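Local coordinates for DNA repair protein RECN (Deinococcus radiodurans, PDB 4ABY) that is an SMC-like ATPase that may take part in recombinational repair of DNA double-strand breaks, seen here as its nucleotide-binding head domain, at residues D115-S123 / R130-L141; A180-A191 / V216-G227. All coordinates share one frame; numbering follows the deposited sequence.

Interaction 1 of 2, residues D115-S123 / R130-L141; sequences DSASRRLSS and RLSGEVVSVREL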
loop_
_atom_site.group_PDB
_atom_site.type_symbol
_atom_site.label_atom_id
_atom_site.label_comp_id
_atom_site.label_asym_id
_atom_site.label_seq_id
_atom_site.Cartn_x
_atom_site.Cartn_y
_atom_site.Cartn_z
ATOM N N ASP A 115 -9.468 2.545 -19.575
ATOM C CA ASP A 115 -8.250 3.185 -19.087
ATOM C C ASP A 115 -7.066 2.230 -19.049
ATOM O O ASP A 115 -7.164 1.119 -18.530
ATOM C CB ASP A 115 -8.470 3.777 -17.694
ATOM C CG ASP A 115 -9.485 4.896 -17.695
ATOM O OD1 ASP A 115 -10.691 4.599 -17.809
ATOM O OD2 ASP A 115 -9.075 6.071 -17.593
ATOM N N SER A 116 -5.941 2.677 -19.592
ATOM C CA SER A 116 -4.716 1.898 -19.558
ATOM C C SER A 116 -3.531 2.770 -19.149
ATOM O O SER A 116 -3.573 3.995 -19.258
ATOM C CB SER A 116 -4.457 1.240 -20.921
ATOM O OG SER A 116 -4.264 2.205 -21.947
ATOM N N ALA A 117 -2.484 2.124 -18.655
ATOM C CA ALA A 117 -1.223 2.788 -18.368
ATOM C C ALA A 117 -0.123 1.826 -18.779
ATOM O O ALA A 117 -0.302 0.612 -18.717
ATOM C CB ALA A 117 -1.117 3.123 -16.892
ATOM N N SER A 118 1.010 2.356 -19.216
ATOM C CA SER A 118 2.110 1.490 -19.601
ATOM C C SER A 118 3.462 2.086 -19.246
ATOM O O SER A 118 3.608 3.301 -19.103
ATOM C CB SER A 118 2.053 1.164 -21.093
ATOM O OG SER A 118 2.727 2.147 -21.855
ATOM N N ARG A 119 4.446 1.206 -19.102
ATOM C CA ARG A 119 5.811 1.603 -18.817
ATOM C C ARG A 119 6.732 0.735 -19.661
ATOM O O ARG A 119 6.678 -0.487 -19.579
ATOM C CB ARG A 119 6.105 1.414 -17.330
ATOM C CG ARG A 119 7.480 1.879 -16.883
ATOM C CD ARG A 119 7.637 3.381 -17.009
ATOM N NE ARG A 119 8.815 3.848 -16.285
ATOM C CZ ARG A 119 8.813 4.158 -14.993
ATOM N NH1 ARG A 119 7.694 4.056 -14.287
ATOM N NH2 ARG A 119 9.925 4.573 -14.404
ATOM N N ARG A 120 7.554 1.370 -20.491
ATOM C CA ARG A 120 8.503 0.657 -21.342
ATOM C C ARG A 120 9.923 1.016 -20.951
ATOM O O ARG A 120 10.276 2.188 -20.888
ATOM C CB ARG A 120 8.285 1.012 -22.815
ATOM C CG ARG A 120 9.260 0.332 -23.764
ATOM C CD ARG A 120 9.050 0.777 -25.206
ATOM N NE ARG A 120 9.549 2.131 -25.440
ATOM C CZ ARG A 120 10.809 2.420 -25.762
ATOM N NH1 ARG A 120 11.703 1.447 -25.894
ATOM N NH2 ARG A 120 11.180 3.681 -25.953
ATOM N N LEU A 121 10.741 0.007 -20.681
ATOM C CA LEU A 121 12.145 0.243 -20.389
ATOM C C LEU A 121 13.001 -0.278 -21.526
ATOM O O LEU A 121 12.806 -1.392 -22.000
ATOM C CB LEU A 121 12.548 -0.423 -19.081
ATOM C CG LEU A 121 11.978 0.220 -17.823
ATOM C CD1 LEU A 121 12.561 -0.459 -16.602
ATOM C CD2 LEU A 121 12.279 1.707 -17.808
ATOM N N SER A 122 13.948 0.538 -21.967
ATOM C CA SER A 122 14.795 0.165 -23.083
ATOM C C SER A 122 16.222 -0.048 -22.616
ATOM O O SER A 122 16.752 0.738 -21.836
ATOM C CB SER A 122 14.749 1.241 -24.164
ATOM O OG SER A 122 15.622 0.922 -25.229
ATOM N N SER A 123 16.838 -1.123 -23.093
ATOM C CA SER A 123 18.217 -1.438 -22.741
ATOM C C SER A 123 19.157 -0.360 -23.263
ATOM O O SER A 123 20.307 -0.260 -22.834
ATOM C CB SER A 123 18.616 -2.801 -23.307
ATOM O OG SER A 123 19.977 -3.087 -23.039
ATOM N N ARG A 130 3.038 5.786 -20.689
ATOM C CA ARG A 130 1.828 6.095 -21.444
ATOM C C ARG A 130 0.588 6.049 -20.570
ATOM O O ARG A 130 0.470 5.212 -19.675
ATOM C CB ARG A 130 1.645 5.141 -22.626
ATOM C CG ARG A 130 2.710 5.240 -23.698
ATOM C CD ARG A 130 2.193 4.771 -25.050
ATOM N NE ARG A 130 3.261 4.736 -26.046
ATOM C CZ ARG A 130 3.065 4.632 -27.358
ATOM N NH1 ARG A 130 1.834 4.561 -27.848
ATOM N NH2 ARG A 130 4.104 4.607 -28.183
ATOM N N LEU A 131 -0.332 6.965 -20.834
ATOM C CA LEU A 131 -1.655 6.920 -20.233
ATOM C C LEU A 131 -2.659 6.817 -21.366
ATOM O O LEU A 131 -2.820 7.751 -22.149
ATOM C CB LEU A 131 -1.924 8.175 -19.408
ATOM C CG LEU A 131 -1.063 8.398 -18.171
ATOM C CD1 LEU A 131 -1.389 9.749 -17.570
ATOM C CD2 LEU A 131 -1.283 7.284 -17.162
ATOM N N SER A 132 -3.321 5.672 -21.460
ATOM C CA SER A 132 -4.254 5.415 -22.547
ATOM C C SER A 132 -3.636 5.756 -23.899
ATOM O O SER A 132 -4.153 6.597 -24.633
ATOM C CB SER A 132 -5.555 6.194 -22.343
ATOM O OG SER A 132 -6.180 5.833 -21.123
ATOM N N GLY A 133 -2.521 5.105 -24.215
ATOM C CA GLY A 133 -1.907 5.224 -25.525
ATOM C C GLY A 133 -1.194 6.533 -25.802
ATOM O O GLY A 133 -0.681 6.742 -26.904
ATOM N N GLU A 134 -1.160 7.416 -24.807
ATOM C CA GLU A 134 -0.511 8.712 -24.961
ATOM C C GLU A 134 0.825 8.771 -24.229
ATOM O O GLU A 134 0.889 8.522 -23.023
ATOM C CB GLU A 134 -1.426 9.828 -24.460
ATOM C CG GLU A 134 -0.813 11.213 -24.563
ATOM C CD GLU A 134 -1.735 12.307 -24.063
ATOM O OE1 GLU A 134 -2.842 11.985 -23.576
ATOM O OE2 GLU A 134 -1.352 13.490 -24.158
ATOM N N VAL A 135 1.890 9.102 -24.957
ATOM C CA VAL A 135 3.198 9.272 -24.331
ATOM C C VAL A 135 3.140 10.466 -23.389
ATOM O O VAL A 135 2.912 11.606 -23.804
ATOM C CB VAL A 135 4.324 9.481 -25.356
ATOM C CG1 VAL A 135 5.577 9.989 -24.674
ATOM C CG2 VAL A 135 4.613 8.179 -26.082
ATOM N N VAL A 136 3.203 10.203 -22.087
ATOM C CA VAL A 136 3.212 11.222 -21.048
ATOM C C VAL A 136 4.477 11.132 -20.284
ATOM O O VAL A 136 5.278 10.289 -20.562
ATOM C CB VAL A 136 2.111 11.086 -20.028
ATOM C CG1 VAL A 136 0.826 10.940 -20.649
ATOM C CG2 VAL A 136 2.364 9.977 -19.171
ATOM N N SER A 137 4.664 12.040 -19.339
ATOM C CA SER A 137 5.820 11.999 -18.442
ATOM C C SER A 137 5.650 11.032 -17.272
ATOM O O SER A 137 4.531 10.725 -16.863
ATOM C CB SER A 137 6.086 13.403 -17.907
ATOM O OG SER A 137 5.046 13.805 -17.036
ATOM N N VAL A 138 6.767 10.561 -16.728
ATOM C CA VAL A 138 6.725 9.653 -15.588
ATOM C C VAL A 138 6.009 10.280 -14.388
ATOM O O VAL A 138 5.276 9.603 -13.669
ATOM C CB VAL A 138 8.130 9.207 -15.173
ATOM C CG1 VAL A 138 8.052 8.240 -14.007
ATOM C CG2 VAL A 138 8.838 8.568 -16.353
ATOM N N ARG A 139 6.214 11.575 -14.181
ATOM C CA ARG A 139 5.563 12.285 -13.088
ATOM C C ARG A 139 4.035 12.199 -13.198
ATOM O O ARG A 139 3.335 12.086 -12.191
ATOM C CB ARG A 139 6.028 13.743 -13.068
ATOM C CG ARG A 139 5.961 14.428 -11.709
ATOM C CD ARG A 139 4.847 15.453 -11.676
ATOM N NE ARG A 139 4.847 16.284 -12.877
ATOM C CZ ARG A 139 3.770 16.889 -13.369
ATOM N NH1 ARG A 139 2.597 16.755 -12.764
ATOM N NH2 ARG A 139 3.862 17.624 -14.470
ATOM N N GLU A 140 3.525 12.241 -14.427
ATOM C CA GLU A 140 2.084 12.168 -14.672
ATOM C C GLU A 140 1.561 10.745 -14.531
ATOM O O GLU A 140 0.420 10.531 -14.114
ATOM C CB GLU A 140 1.744 12.718 -16.055
ATOM C CG GLU A 140 2.227 14.137 -16.274
ATOM C CD GLU A 140 1.835 14.686 -17.625
ATOM O OE1 GLU A 140 0.627 14.895 -17.863
ATOM O OE2 GLU A 140 2.742 14.913 -18.450
ATOM N N LEU A 141 2.397 9.775 -14.893
ATOM C CA LEU A 141 2.073 8.372 -14.688
ATOM C C LEU A 141 1.902 8.123 -13.199
ATOM O O LEU A 141 0.980 7.430 -12.778
ATOM C CB LEU A 141 3.186 7.481 -15.243
ATOM C CG LEU A 141 3.030 5.961 -15.133
ATOM C CD1 LEU A 141 1.761 5.497 -15.820
ATOM C CD2 LEU A 141 4.237 5.267 -15.725
#
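The amide N of Ser132 gives its hydrogen to Ser116 O at 2.8 Å, the shortest of three backbone bonds that zip strand 116-122 to the strand ending at Leu131. The other two form a reciprocal pair between Ser118 and Arg130: Ser118 N reaches Arg130 O at 2.9 Å and Arg130 N reaches Ser118 O at 3.0 Å, the mark of an antiparallel hydrogen-bonded pair. Ala117 and Leu131 make the neighbouring non-hydrogen-bonded pair. Beyond Leu131 the chain reverses in a type I' turn, with positive phi at both Ser132 and Gly133, the second easy for a glycine.

On the face of Ser118 and Arg130, the hydroxyl Ser118 OG lies against the aliphatic stem of the arginine, 3.3 Å from Arg130 CB; from there the stem runs on extended and carries its charge away from the partner strand. On the face of Ala117 and Leu131, the small Ala117 lets the following helix pack close: Ala117 CB meets Leu141 CD1 at 3.9 Å, and Trp144 of the same helix also packs here.

Arg119 has its CG anti to the backbone N (chi1 -176°) and its chain bent at chi2 (66°), which brings the guanidinium to the helix start. Val138 CG1 sits over one face, 4.1 Å from Arg119 NH2, and Leu141 CD2 approaches obliquely. That NH2 bonds Gly86 O, while NH1 makes a weak bond to Leu82 O. The guanidinium of buried Arg119 is thus bordered by apolar side chains, with backbone carbonyls as its acceptors, tying the hairpin to the end of helix 69-83 and the loop after it.

Interaction 2 of 2, residues A180-A191 / V216-G227; sequences AYAAAHAAWREA and VDALHAELLKVG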
loop_
_atom_site.group_PDB
_atom_site.type_symbol
_atom_site.label_atom_id
_atom_site.label_comp_id
_atom_site.label_asym_id
_atom_site.label_seq_id
_atom_site.Cartn_x
_atom_site.Cartn_y
_atom_site.Cartn_z
ATOM N N ALA A 180 -12.160 24.293 10.983
ATOM C CA ALA A 180 -12.184 25.528 11.748
ATOM C C ALA A 180 -10.847 26.241 11.613
ATOM O O ALA A 180 -10.799 27.460 11.461
ATOM C CB ALA A 180 -12.491 25.241 13.199
ATOM N N TYR A 181 -9.762 25.475 11.665
ATOM C CA TYR A 181 -8.439 26.045 11.467
ATOM C C TYR A 181 -8.291 26.563 10.048
ATOM O O TYR A 181 -7.906 27.708 9.835
ATOM C CB TYR A 181 -7.335 25.022 11.745
ATOM C CG TYR A 181 -5.957 25.625 11.599
ATOM C CD1 TYR A 181 -5.360 26.299 12.655
ATOM C CD2 TYR A 181 -5.272 25.557 10.398
ATOM C CE1 TYR A 181 -4.117 26.871 12.525
ATOM C CE2 TYR A 181 -4.023 26.129 10.259
ATOM C CZ TYR A 181 -3.452 26.784 11.328
ATOM O OH TYR A 181 -2.211 27.357 11.198
ATOM N N ALA A 182 -8.592 25.706 9.079
ATOM C CA ALA A 182 -8.440 26.045 7.668
ATOM C C ALA A 182 -9.086 27.385 7.337
ATOM O O ALA A 182 -8.499 28.216 6.641
ATOM C CB ALA A 182 -9.024 24.952 6.804
ATOM N N ALA A 183 -10.301 27.585 7.838
ATOM C CA ALA A 183 -11.026 28.823 7.605
ATOM C C ALA A 183 -10.283 29.998 8.226
ATOM O O ALA A 183 -10.055 31.016 7.572
ATOM C CB ALA A 183 -12.425 28.723 8.168
ATOM N N ALA A 184 -9.910 29.845 9.494
ATOM C CA ALA A 184 -9.161 30.873 10.204
ATOM C C ALA A 184 -7.865 31.218 9.471
ATOM O O ALA A 184 -7.545 32.388 9.268
ATOM C CB ALA A 184 -8.870 30.424 11.621
ATOM N N HIS A 185 -7.125 30.191 9.072
ATOM C CA HIS A 185 -5.869 30.387 8.369
ATOM C C HIS A 185 -6.078 31.137 7.060
ATOM O O HIS A 185 -5.292 32.018 6.713
ATOM C CB HIS A 185 -5.194 29.045 8.097
ATOM C CG HIS A 185 -3.907 29.160 7.345
ATOM N ND1 HIS A 185 -2.677 29.091 7.962
ATOM C CD2 HIS A 185 -3.659 29.343 6.027
ATOM C CE1 HIS A 185 -1.726 29.226 7.055
ATOM N NE2 HIS A 185 -2.294 29.381 5.874
ATOM N N ALA A 186 -7.134 30.787 6.333
ATOM C CA ALA A 186 -7.420 31.424 5.049
ATOM C C ALA A 186 -7.763 32.901 5.221
ATOM O O ALA A 186 -7.285 33.752 4.470
ATOM C CB ALA A 186 -8.548 30.703 4.338
ATOM N N ALA A 187 -8.598 33.192 6.214
ATOM C CA ALA A 187 -9.006 34.560 6.504
ATOM C C ALA A 187 -7.813 35.415 6.920
ATOM O O ALA A 187 -7.721 36.591 6.567
ATOM C CB ALA A 187 -10.066 34.567 7.589
ATOM N N TRP A 188 -6.901 34.812 7.673
ATOM C CA TRP A 188 -5.700 35.498 8.112
ATOM C C TRP A 188 -4.771 35.821 6.946
ATOM O O TRP A 188 -4.087 36.843 6.965
ATOM C CB TRP A 188 -4.967 34.667 9.164
ATOM C CG TRP A 188 -3.604 35.189 9.506
ATOM C CD1 TRP A 188 -3.307 36.377 10.109
ATOM C CD2 TRP A 188 -2.352 34.533 9.278
ATOM N NE1 TRP A 188 -1.947 36.504 10.261
ATOM C CE2 TRP A 188 -1.340 35.384 9.762
ATOM C CE3 TRP A 188 -1.990 33.312 8.706
ATOM C CZ2 TRP A 188 0.008 35.048 9.693
ATOM C CZ3 TRP A 188 -0.652 32.983 8.638
ATOM C CH2 TRP A 188 0.331 33.847 9.127
ATOM N N ARG A 189 -4.744 34.957 5.935
ATOM C CA ARG A 189 -3.914 35.202 4.757
ATOM C C ARG A 189 -4.433 36.376 3.925
ATOM O O ARG A 189 -3.653 37.086 3.294
ATOM C CB ARG A 189 -3.803 33.949 3.888
ATOM C CG ARG A 189 -3.091 32.782 4.548
ATOM C CD ARG A 189 -1.784 33.219 5.173
ATOM N NE ARG A 189 -0.876 33.827 4.207
ATOM C CZ ARG A 189 0.205 34.527 4.545
ATOM N NH1 ARG A 189 0.506 34.711 5.825
ATOM N NH2 ARG A 189 0.982 35.049 3.605
ATOM N N GLU A 190 -5.750 36.570 3.918
ATOM C CA GLU A 190 -6.349 37.727 3.251
ATOM C C GLU A 190 -5.865 39.012 3.905
ATOM O O GLU A 190 -5.466 39.958 3.224
ATOM C CB GLU A 190 -7.879 37.683 3.326
ATOM C CG GLU A 190 -8.555 36.757 2.331
ATOM C CD GLU A 190 -10.072 36.835 2.416
ATOM O OE1 GLU A 190 -10.652 37.778 1.834
ATOM O OE2 GLU A 190 -10.685 35.957 3.067
ATOM N N ALA A 191 -5.913 39.042 5.231
ATOM C CA ALA A 191 -5.483 40.210 5.980
ATOM C C ALA A 191 -4.016 40.511 5.722
ATOM O O ALA A 191 -3.636 41.670 5.556
ATOM C CB ALA A 191 -5.726 40.006 7.455
ATOM N N VAL A 216 -5.317 42.178 11.001
ATOM C CA VAL A 216 -4.420 41.042 10.821
ATOM C C VAL A 216 -3.931 40.483 12.160
ATOM O O VAL A 216 -3.652 39.293 12.280
ATOM C CB VAL A 216 -3.217 41.403 9.913
ATOM C CG1 VAL A 216 -2.190 42.218 10.672
ATOM C CG2 VAL A 216 -2.581 40.150 9.347
ATOM N N ASP A 217 -3.842 41.338 13.171
ATOM C CA ASP A 217 -3.384 40.899 14.478
ATOM C C ASP A 217 -4.494 40.158 15.218
ATOM O O ASP A 217 -4.231 39.219 15.968
ATOM C CB ASP A 217 -2.872 42.085 15.298
ATOM C CG ASP A 217 -1.600 42.686 14.722
ATOM O OD1 ASP A 217 -0.963 42.034 13.868
ATOM O OD2 ASP A 217 -1.231 43.808 15.124
ATOM N N ALA A 218 -5.734 40.578 14.998
ATOM C CA ALA A 218 -6.880 39.917 15.614
ATOM C C ALA A 218 -7.078 38.540 14.996
ATOM O O ALA A 218 -7.368 37.567 15.696
ATOM C CB ALA A 218 -8.133 40.753 15.443
ATOM N N LEU A 219 -6.925 38.472 13.678
ATOM C CA LEU A 219 -7.082 37.223 12.950
ATOM C C LEU A 219 -5.994 36.222 13.340
ATOM O O LEU A 219 -6.246 35.017 13.425
ATOM C CB LEU A 219 -7.076 37.481 11.439
ATOM C CG LEU A 219 -8.331 38.147 10.855
ATOM C CD1 LEU A 219 -8.086 38.671 9.448
ATOM C CD2 LEU A 219 -9.515 37.192 10.867
ATOM N N HIS A 220 -4.790 36.727 13.586
ATOM C CA HIS A 220 -3.677 35.880 13.992
ATOM C C HIS A 220 -3.908 35.322 15.387
ATOM O O HIS A 220 -3.415 34.245 15.726
ATOM C CB HIS A 220 -2.371 36.668 13.963
ATOM C CG HIS A 220 -1.155 35.825 14.183
ATOM N ND1 HIS A 220 -0.591 35.643 15.426
ATOM C CD2 HIS A 220 -0.396 35.114 13.316
ATOM C CE1 HIS A 220 0.464 34.852 15.316
ATOM N NE2 HIS A 220 0.605 34.521 14.046
ATOM N N ALA A 221 -4.651 36.067 16.198
ATOM C CA ALA A 221 -5.016 35.618 17.534
ATOM C C ALA A 221 -6.012 34.466 17.441
ATOM O O ALA A 221 -5.881 33.468 18.142
ATOM C CB ALA A 221 -5.598 36.763 18.330
ATOM N N GLU A 222 -7.009 34.612 16.573
ATOM C CA GLU A 222 -7.940 33.528 16.294
ATOM C C GLU A 222 -7.190 32.312 15.778
ATOM O O GLU A 222 -7.412 31.193 16.238
ATOM C CB GLU A 222 -8.967 33.962 15.251
ATOM C CG GLU A 222 -10.284 34.416 15.836
ATOM C CD GLU A 222 -11.047 33.286 16.498
ATOM O OE1 GLU A 222 -11.545 32.400 15.767
ATOM O OE2 GLU A 222 -11.146 33.284 17.749
ATOM N N LEU A 223 -6.304 32.543 14.814
ATOM C CA LEU A 223 -5.532 31.472 14.194
ATOM C C LEU A 223 -4.805 30.616 15.220
ATOM O O LEU A 223 -4.814 29.393 15.129
ATOM C CB LEU A 223 -4.527 32.049 13.203
ATOM C CG LEU A 223 -3.750 30.991 12.429
ATOM C CD1 LEU A 223 -4.710 30.114 11.655
ATOM C CD2 LEU A 223 -2.753 31.647 11.501
ATOM N N LEU A 224 -4.164 31.260 16.191
ATOM C CA LEU A 224 -3.467 30.534 17.246
ATOM C C LEU A 224 -4.468 29.894 18.193
ATOM O O LEU A 224 -4.287 28.762 18.629
ATOM C CB LEU A 224 -2.527 31.460 18.016
ATOM C CG LEU A 224 -1.454 32.141 17.170
ATOM C CD1 LEU A 224 -0.421 32.806 18.054
ATOM C CD2 LEU A 224 -0.793 31.126 16.253
ATOM N N LYS A 225 -5.529 30.629 18.499
ATOM C CA LYS A 225 -6.572 30.154 19.402
ATOM C C LYS A 225 -7.199 28.879 18.853
ATOM O O LYS A 225 -7.241 27.845 19.521
ATOM C CB LYS A 225 -7.639 31.239 19.574
ATOM C CG LYS A 225 -8.717 30.930 20.598
ATOM C CD LYS A 225 -9.788 32.013 20.591
ATOM C CE LYS A 225 -10.848 31.773 21.658
ATOM N NZ LYS A 225 -11.640 30.539 21.408
ATOM N N VAL A 226 -7.686 28.972 17.621
ATOM C CA VAL A 226 -8.275 27.845 16.919
ATOM C C VAL A 226 -7.233 26.752 16.703
ATOM O O VAL A 226 -7.516 25.569 16.882
ATOM C CB VAL A 226 -8.830 28.290 15.553
ATOM C CG1 VAL A 226 -9.364 27.100 14.772
ATOM C CG2 VAL A 226 -9.907 29.339 15.742
ATOM N N GLY A 227 -6.027 27.158 16.320
ATOM C CA GLY A 227 -4.955 26.221 16.052
ATOM C C GLY A 227 -4.694 25.336 17.249
ATOM O O GLY A 227 -4.400 24.147 17.107
#
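Trp188 and Leu223 interlock as reciprocal knobs in holes between two helices that run nearly antiparallel; the axes of the two segments approach to 8.8 Å, their directions 160° apart. The indole enters the hole formed by Val216, Leu219, His220 and Leu223; the leucine enters that of Tyr181, Ala184, His185 and Trp188.

Among the aromatic contacts, Leu223 CD2 and His220 CD2 come up to the indole near its rim, the latter 3.6 Å from Trp188 CZ2. The imidazole lies oblique to the five-membered ring, planes 59° apart. Val216 O meets the indole at its edge. Tyr181 CD1 lies 3.4 Å from Gly227 CA, where glycine, having no side chain, lets the ring edge lie against the backbone; the tyrosine hydroxyl bonds Ala270 O.

The aliphatic contacts fill the rest. Small alanines let the helices come close: Ala191 CB touches Leu219 CD1 and Val216 CG2, while Val226 CG1 packs on Ala180 and Tyr181. Leu223, with CG anti to its N (chi1 -176°), sets CD1 against the tyrosine and CD2 against the indole.

Replacing Trp188 with an alanine would probably leave Leu223 CD2 and the His220 ring without their shared surface and open a gap between the helices.

No hydrogen bond joins the two segments, so the pairing rests on shape and apolar burial, consistent with the root of an SMC-like coiled coil.

How the interactions relate
The two contacts lie far apart, their centres 43 Å from one another and their nearest atoms about 23 Å, without touching. Interaction 1 closes along the chain before interaction 2 opens. The first belongs to the antiparallel sheet of the ATPase head, its centre about 21 Å from the centre of the chain; the second, its centre about 36 Å from that point, lies in the helical arm that projects from the head. Neither reaches the predicted ATP-binding loop, but the hairpin of interaction 1 touches the far end of helix 69-83, which begins within that loop. Interaction 1 combines backbone bonds with side-chain packing, interaction 2 relies on packing, consistent with a sheet and the start of a coiled coil.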